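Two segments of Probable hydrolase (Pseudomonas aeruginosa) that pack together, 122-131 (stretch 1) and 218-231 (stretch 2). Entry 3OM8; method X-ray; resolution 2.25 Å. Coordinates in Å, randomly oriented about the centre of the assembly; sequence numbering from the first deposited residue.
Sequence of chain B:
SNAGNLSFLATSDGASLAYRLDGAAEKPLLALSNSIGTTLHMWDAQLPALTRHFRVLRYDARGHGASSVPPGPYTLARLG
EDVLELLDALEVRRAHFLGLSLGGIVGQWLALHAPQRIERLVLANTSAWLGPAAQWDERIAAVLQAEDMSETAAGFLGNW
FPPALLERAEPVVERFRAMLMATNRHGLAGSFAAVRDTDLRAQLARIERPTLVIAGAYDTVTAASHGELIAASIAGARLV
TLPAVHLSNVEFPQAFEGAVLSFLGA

Stretch 1 (122-131) VLANTSAWLG
Stretch 2, residues 218-231: YDTVTAASHGELIA

Packing of the end of a strand and the loop after it (122-131) against a turn and helix (218-231) of the same chain, burying 500 Å² in total. Strand 122-124 gives way at Asn125 (phi/psi 39/64) to an extended run through Thr126 (-139/-171) and Ser127 (-162/158); in stretch 2, Ala223 is the N-cap of helix 224-231. The two stretches run in the same sense: CA of Thr126 lies 5.3 Å from CA of Thr222, CA of Ser127 5.2 Å from CA of His226, and CA of Ala128 6.9 Å from CA of Ile230, so one step along the loop matches about four residues in stretch 2, first before the helix and then along it. Ile230 covers most surface. Its CB points toward the loop and its m,t rotamer carries CD1 to 3.9 Å from Thr126 CG2 and 3.9 Å from Ala128 N, while CG2 lies 3.9 Å from Leu123 CD1 (Leu123 m,t) and CG1 4.2 Å from Ala128 CB. The buried, branched aliphatic side chain thus packs on methyl groups and on the loop backbone. Thr222 (chi1 43°, p) also points toward stretch 1. Its OG1 donates to Asp219 OD2 (2.8 Å; Asp219 chi1 t) and lies 3.0 Å from Asn125 O, while its methyl CG2 sits 3.9 Å from Ser127 CB and 4.1 Å from Leu130 CD2, so one residue serves a polar and an apolar neighbourhood. His226 (chi1 -77°, m) has its CA-to-CB bond toward the loop; CD2 of Leu130 (m,t) approaches its ring obliquely. Within the loop, Trp129 N donates to Ser127 OG (2.9 Å; Ser127 chi1 t), although the position of that oxygen is less certain. No direct hydrogen bond across the stretches is clear, but water 2 links them, accepting from Ala128 N (2.8 Å) and donating to His226 O (3.0 Å).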

ATOM      1  N   VAL B 122     -12.468 -10.170  -0.827  1.00 41.97           N
ATOM      2  CA  VAL B 122     -11.939  -8.882  -1.262  1.00 43.43           C
ATOM      3  C   VAL B 122     -12.773  -7.744  -0.661  1.00 50.99           C
ATOM      4  O   VAL B 122     -14.007  -7.780  -0.685  1.00 49.41           O
ATOM      5  CB  VAL B 122     -11.910  -8.758  -2.791  1.00 43.47           C
ATOM      6  CG1 VAL B 122     -11.178  -7.481  -3.207  1.00 40.89           C
ATOM      7  CG2 VAL B 122     -11.226  -9.985  -3.410  1.00 47.38           C
ATOM      8  N   LEU B 123     -12.082  -6.754  -0.107  1.00 47.48           N
ATOM      9  CA  LEU B 123     -12.707  -5.626   0.556  1.00 45.83           C
ATOM     10  C   LEU B 123     -12.207  -4.353  -0.101  1.00 50.03           C
ATOM     11  O   LEU B 123     -11.056  -3.966   0.097  1.00 54.01           O
ATOM     12  CB  LEU B 123     -12.311  -5.626   2.028  1.00 47.23           C
ATOM     13  CG  LEU B 123     -12.595  -6.934   2.762  1.00 45.85           C
ATOM     14  CD1 LEU B 123     -12.075  -6.885   4.192  1.00 41.46           C
ATOM     15  CD2 LEU B 123     -14.091  -7.230   2.741  1.00 40.84           C
ATOM     16  N   ALA B 124     -13.056  -3.708  -0.893  1.00 46.65           N
ATOM     17  CA  ALA B 124     -12.645  -2.519  -1.634  1.00 46.79           C
ATOM     18  C   ALA B 124     -13.202  -1.246  -1.008  1.00 50.34           C
ATOM     19  O   ALA B 124     -14.381  -1.184  -0.664  1.00 53.56           O
ATOM     20  CB  ALA B 124     -13.085  -2.623  -3.087  1.00 47.04           C
ATOM     21  N   ASN B 125     -12.351  -0.234  -0.871  1.00 46.87           N
ATOM     22  CA  ASN B 125     -12.773   1.066  -0.380  1.00 45.29           C
ATOM     23  C   ASN B 125     -13.794   0.909   0.744  1.00 48.68           C
ATOM     24  O   ASN B 125     -14.961   1.298   0.608  1.00 42.59           O
ATOM     25  CB  ASN B 125     -13.385   1.872  -1.525  1.00 51.76           C
ATOM     26  CG  ASN B 125     -12.402   2.121  -2.662  1.00 53.95           C
ATOM     27  OD1 ASN B 125     -11.719   3.144  -2.687  1.00 55.99           O
ATOM     28  ND2 ASN B 125     -12.351   1.199  -3.620  1.00 41.66           N
ATOM     29  N   THR B 126     -13.355   0.313   1.842  1.00 45.28           N
ATOM     30  CA  THR B 126     -14.253   0.004   2.933  1.00 44.52           C
ATOM     31  C   THR B 126     -13.602   0.300   4.272  1.00 48.39           C
ATOM     32  O   THR B 126     -12.523   0.895   4.341  1.00 52.80           O
ATOM     33  CB  THR B 126     -14.721  -1.462   2.889  1.00 43.78           C
ATOM     34  OG1 THR B 126     -15.812  -1.642   3.806  1.00 44.71           O
ATOM     35  CG2 THR B 126     -13.580  -2.400   3.264  1.00 36.70           C
ATOM     36  N   SER B 127     -14.264  -0.127   5.338  1.00 45.86           N
ATOM     37  CA  SER B 127     -13.829   0.215   6.675  1.00 44.93           C
ATOM     38  C   SER B 127     -14.456  -0.716   7.697  1.00 51.50           C
ATOM     39  O   SER B 127     -15.485  -1.339   7.436  1.00 55.10           O
ATOM     40  CB  SER B 127     -14.203   1.666   6.974  1.00 42.39           C
ATOM     41  OG  SER B 127     -14.121   1.938   8.356  1.00 46.89           O
ATOM     42  N   ALA B 128     -13.824  -0.810   8.860  1.00 50.75           N
ATOM     43  CA  ALA B 128     -14.356  -1.595   9.962  1.00 51.14           C
ATOM     44  C   ALA B 128     -15.066  -0.707  10.979  1.00 53.77           C
ATOM     45  O   ALA B 128     -15.679  -1.203  11.919  1.00 57.10           O
ATOM     46  CB  ALA B 128     -13.250  -2.377  10.635  1.00 45.15           C
ATOM     47  N   TRP B 129     -14.978   0.606  10.793  1.00 47.04           N
ATOM     48  CA  TRP B 129     -15.589   1.538  11.734  1.00 47.59           C
ATOM     49  C   TRP B 129     -15.606   2.951  11.183  1.00 50.64           C
ATOM     50  O   TRP B 129     -14.556   3.552  10.964  1.00 48.42           O
ATOM     51  CB  TRP B 129     -14.873   1.508  13.084  1.00 50.14           C
ATOM     52  CG  TRP B 129     -15.308   2.600  14.031  1.00 52.70           C
ATOM     53  CD1 TRP B 129     -16.477   2.659  14.739  1.00 51.14           C
ATOM     54  CD2 TRP B 129     -14.569   3.781  14.375  1.00 51.60           C
ATOM     55  NE1 TRP B 129     -16.506   3.802  15.501  1.00 55.53           N
ATOM     56  CE2 TRP B 129     -15.347   4.507  15.296  1.00 59.16           C
ATOM     57  CE3 TRP B 129     -13.322   4.292  13.997  1.00 60.07           C
ATOM     58  CZ2 TRP B 129     -14.922   5.720  15.841  1.00 60.71           C
ATOM     59  CZ3 TRP B 129     -12.899   5.493  14.539  1.00 60.41           C
ATOM     60  CH2 TRP B 129     -13.700   6.195  15.449  1.00 63.41           C
ATOM     61  N   LEU B 130     -16.811   3.476  10.975  1.00 47.75           N
ATOM     62  CA  LEU B 130     -16.986   4.787  10.365  1.00 53.43           C
ATOM     63  C   LEU B 130     -17.560   5.833  11.327  1.00 59.10           C
ATOM     64  O   LEU B 130     -18.105   6.844  10.893  1.00 62.27           O
ATOM     65  CB  LEU B 130     -17.843   4.665   9.099  1.00 52.61           C
ATOM     66  CG  LEU B 130     -17.168   3.870   7.973  1.00 48.22           C
ATOM     67  CD1 LEU B 130     -18.133   3.553   6.840  1.00 49.83           C
ATOM     68  CD2 LEU B 130     -15.981   4.640   7.444  1.00 46.98           C
ATOM     69  N   GLY B 131     -17.426   5.587  12.631  1.00 58.07           N
ATOM     70  CA  GLY B 131     -17.857   6.535  13.648  1.00 54.39           C
ATOM     71  C   GLY B 131     -17.077   7.837  13.593  1.00 55.38           C
ATOM     72  O   GLY B 131     -16.171   7.981  12.764  1.00 53.05           O
ATOM     73  N   TYR B 218      -6.961   8.796  -1.864  1.00 45.57           N
ATOM     74  CA  TYR B 218      -7.651  10.075  -1.696  1.00 53.29           C
ATOM     75  C   TYR B 218      -9.115   9.938  -1.212  1.00 56.25           C
ATOM     76  O   TYR B 218      -9.939  10.847  -1.371  1.00 55.18           O
ATOM     77  CB  TYR B 218      -7.587  10.861  -2.998  1.00 50.88           C
ATOM     78  CG  TYR B 218      -6.182  11.008  -3.553  1.00 49.29           C
ATOM     79  CD1 TYR B 218      -5.257  11.850  -2.942  1.00 51.03           C
ATOM     80  CD2 TYR B 218      -5.793  10.332  -4.694  1.00 50.90           C
ATOM     81  CE1 TYR B 218      -3.986  12.002  -3.439  1.00 54.74           C
ATOM     82  CE2 TYR B 218      -4.502  10.473  -5.212  1.00 49.21           C
ATOM     83  CZ  TYR B 218      -3.605  11.307  -4.573  1.00 54.39           C
ATOM     84  OH  TYR B 218      -2.332  11.469  -5.069  1.00 52.45           O
ATOM     85  N   ASP B 219      -9.413   8.799  -0.604  1.00 54.29           N
ATOM     86  CA  ASP B 219     -10.765   8.453  -0.197  1.00 52.36           C
ATOM     87  C   ASP B 219     -11.102   9.188   1.099  1.00 55.40           C
ATOM     88  O   ASP B 219     -10.384   9.047   2.097  1.00 53.88           O
ATOM     89  CB  ASP B 219     -10.835   6.939   0.021  1.00 52.40           C
ATOM     90  CG  ASP B 219     -12.246   6.395  -0.046  1.00 53.14           C
ATOM     91  OD1 ASP B 219     -13.190   7.174   0.152  1.00 58.39           O
ATOM     92  OD2 ASP B 219     -12.403   5.180  -0.284  1.00 51.84           O
ATOM     93  N   THR B 220     -12.177   9.977   1.072  1.00 54.76           N
ATOM     94  CA  THR B 220     -12.691  10.671   2.266  1.00 63.65           C
ATOM     95  C   THR B 220     -13.870   9.952   2.910  1.00 61.16           C
ATOM     96  O   THR B 220     -14.129  10.129   4.094  1.00 62.73           O
ATOM     97  CB  THR B 220     -13.144  12.108   1.959  1.00 66.02           C
ATOM     98  OG1 THR B 220     -13.656  12.168   0.622  1.00 72.16           O
ATOM     99  CG2 THR B 220     -11.976  13.062   2.093  1.00 66.46           C
ATOM    100  N   VAL B 221     -14.591   9.158   2.130  1.00 57.67           N
ATOM    101  CA  VAL B 221     -15.636   8.305   2.686  1.00 60.38           C
ATOM    102  C   VAL B 221     -15.019   7.208   3.566  1.00 65.85           C
ATOM    103  O   VAL B 221     -15.195   7.194   4.784  1.00 63.47           O
ATOM    104  CB  VAL B 221     -16.479   7.666   1.569  1.00 67.26           C
ATOM    105  CG1 VAL B 221     -17.579   6.800   2.163  1.00 68.98           C
ATOM    106  CG2 VAL B 221     -17.073   8.742   0.674  1.00 68.82           C
ATOM    107  N   THR B 222     -14.283   6.293   2.937  1.00 63.08           N
ATOM    108  CA  THR B 222     -13.553   5.253   3.652  1.00 54.16           C
ATOM    109  C   THR B 222     -12.054   5.510   3.477  1.00 57.31           C
ATOM    110  O   THR B 222     -11.449   5.072   2.493  1.00 56.76           O
ATOM    111  CB  THR B 222     -13.910   3.853   3.123  1.00 52.88           C
ATOM    112  OG1 THR B 222     -13.947   3.884   1.693  1.00 56.21           O
ATOM    113  CG2 THR B 222     -15.278   3.421   3.626  1.00 48.69           C
ATOM    114  N   ALA B 223     -11.471   6.235   4.429  1.00 46.35           N
ATOM    115  CA  ALA B 223     -10.093   6.684   4.333  1.00 50.74           C
ATOM    116  C   ALA B 223      -9.102   5.532   4.115  1.00 52.44           C
ATOM    117  O   ALA B 223      -9.315   4.404   4.572  1.00 53.89           O
ATOM    118  CB  ALA B 223      -9.725   7.485   5.567  1.00 44.75           C
ATOM    119  N   ALA B 224      -8.018   5.817   3.406  1.00 49.12           N
ATOM    120  CA  ALA B 224      -7.000   4.801   3.184  1.00 45.76           C
ATOM    121  C   ALA B 224      -6.593   4.138   4.501  1.00 46.71           C
ATOM    122  O   ALA B 224      -6.500   2.920   4.575  1.00 49.05           O
ATOM    123  CB  ALA B 224      -5.790   5.393   2.464  1.00 52.10           C
ATOM    124  N   SER B 225      -6.381   4.930   5.549  1.00 45.58           N
ATOM    125  CA  SER B 225      -5.945   4.375   6.829  1.00 50.87           C
ATOM    126  C   SER B 225      -6.916   3.321   7.368  1.00 54.75           C
ATOM    127  O   SER B 225      -6.513   2.406   8.096  1.00 54.59           O
ATOM    128  CB  SER B 225      -5.757   5.484   7.861  1.00 56.43           C
ATOM    129  OG  SER B 225      -7.001   6.099   8.175  1.00 60.92           O
ATOM    130  N   HIS B 226      -8.192   3.450   7.006  1.00 51.87           N
ATOM    131  CA  HIS B 226      -9.217   2.489   7.422  1.00 52.55           C
ATOM    132  C   HIS B 226      -8.934   1.111   6.861  1.00 52.68           C
ATOM    133  O   HIS B 226      -9.008   0.106   7.570  1.00 56.70           O
ATOM    134  CB  HIS B 226     -10.592   2.925   6.927  1.00 56.78           C
ATOM    135  CG  HIS B 226     -11.201   4.028   7.732  1.00 53.81           C
ATOM    136  ND1 HIS B 226     -10.511   5.169   8.078  1.00 57.06           N
ATOM    137  CD2 HIS B 226     -12.440   4.169   8.247  1.00 51.49           C
ATOM    138  CE1 HIS B 226     -11.299   5.964   8.779  1.00 48.82           C
ATOM    139  NE2 HIS B 226     -12.475   5.378   8.894  1.00 54.24           N
ATOM    140  N   GLY B 227      -8.626   1.066   5.575  1.00 45.47           N
ATOM    141  CA  GLY B 227      -8.351  -0.203   4.931  1.00 51.68           C
ATOM    142  C   GLY B 227      -6.983  -0.749   5.351  1.00 52.66           C
ATOM    143  O   GLY B 227      -6.793  -1.963   5.418  1.00 58.45           O
ATOM    144  N   GLU B 228      -6.038   0.144   5.635  1.00 44.22           N
ATOM    145  CA  GLU B 228      -4.735  -0.288   6.153  1.00 52.77           C
ATOM    146  C   GLU B 228      -4.936  -0.959   7.498  1.00 55.92           C
ATOM    147  O   GLU B 228      -4.292  -1.959   7.792  1.00 55.90           O
ATOM    148  CB  GLU B 228      -3.761   0.880   6.302  1.00 45.71           C
ATOM    149  CG  GLU B 228      -3.428   1.563   4.995  1.00 55.20           C
ATOM    150  CD  GLU B 228      -2.670   2.861   5.189  1.00 66.18           C
ATOM    151  OE1 GLU B 228      -2.319   3.502   4.174  1.00 71.42           O
ATOM    152  OE2 GLU B 228      -2.424   3.244   6.353  1.00 68.15           O
ATOM    153  N   LEU B 229      -5.840  -0.408   8.306  1.00 52.61           N
ATOM    154  CA  LEU B 229      -6.110  -0.969   9.621  1.00 54.49           C
ATOM    155  C   LEU B 229      -6.691  -2.368   9.483  1.00 56.85           C
ATOM    156  O   LEU B 229      -6.396  -3.247  10.283  1.00 54.86           O
ATOM    157  CB  LEU B 229      -7.071  -0.082  10.413  1.00 52.07           C
ATOM    158  CG  LEU B 229      -7.521  -0.663  11.760  1.00 51.65           C
ATOM    159  CD1 LEU B 229      -6.302  -0.880  12.656  1.00 49.94           C
ATOM    160  CD2 LEU B 229      -8.571   0.223  12.464  1.00 40.81           C
ATOM    161  N   ILE B 230      -7.528  -2.567   8.468  1.00 54.42           N
ATOM    162  CA  ILE B 230      -8.091  -3.882   8.196  1.00 49.77           C
ATOM    163  C   ILE B 230      -7.014  -4.885   7.770  1.00 53.87           C
ATOM    164  O   ILE B 230      -6.923  -5.974   8.336  1.00 52.22           O
ATOM    165  CB  ILE B 230      -9.169  -3.827   7.109  1.00 48.39           C
ATOM    166  CG1 ILE B 230     -10.415  -3.087   7.621  1.00 48.48           C
ATOM    167  CG2 ILE B 230      -9.540  -5.233   6.673  1.00 48.20           C
ATOM    168  CD1 ILE B 230     -11.450  -2.837   6.554  1.00 45.75           C
ATOM    169  N   ALA B 231      -6.216  -4.521   6.764  1.00 53.56           N
ATOM    170  CA  ALA B 231      -5.147  -5.389   6.279  1.00 50.74           C
ATOM    171  C   ALA B 231      -4.213  -5.749   7.424  1.00 57.53           C
ATOM    172  O   ALA B 231      -3.856  -6.910   7.595  1.00 60.56           O
ATOM    173  CB  ALA B 231      -4.367  -4.726   5.127  1.00 44.47           C
TER
HETATM  174  O   HOH W   1     -10.315   2.122   2.961  1.00 42.05           O
HETATM  175  O   HOH W   2     -11.277   0.109   9.565  1.00 51.35           O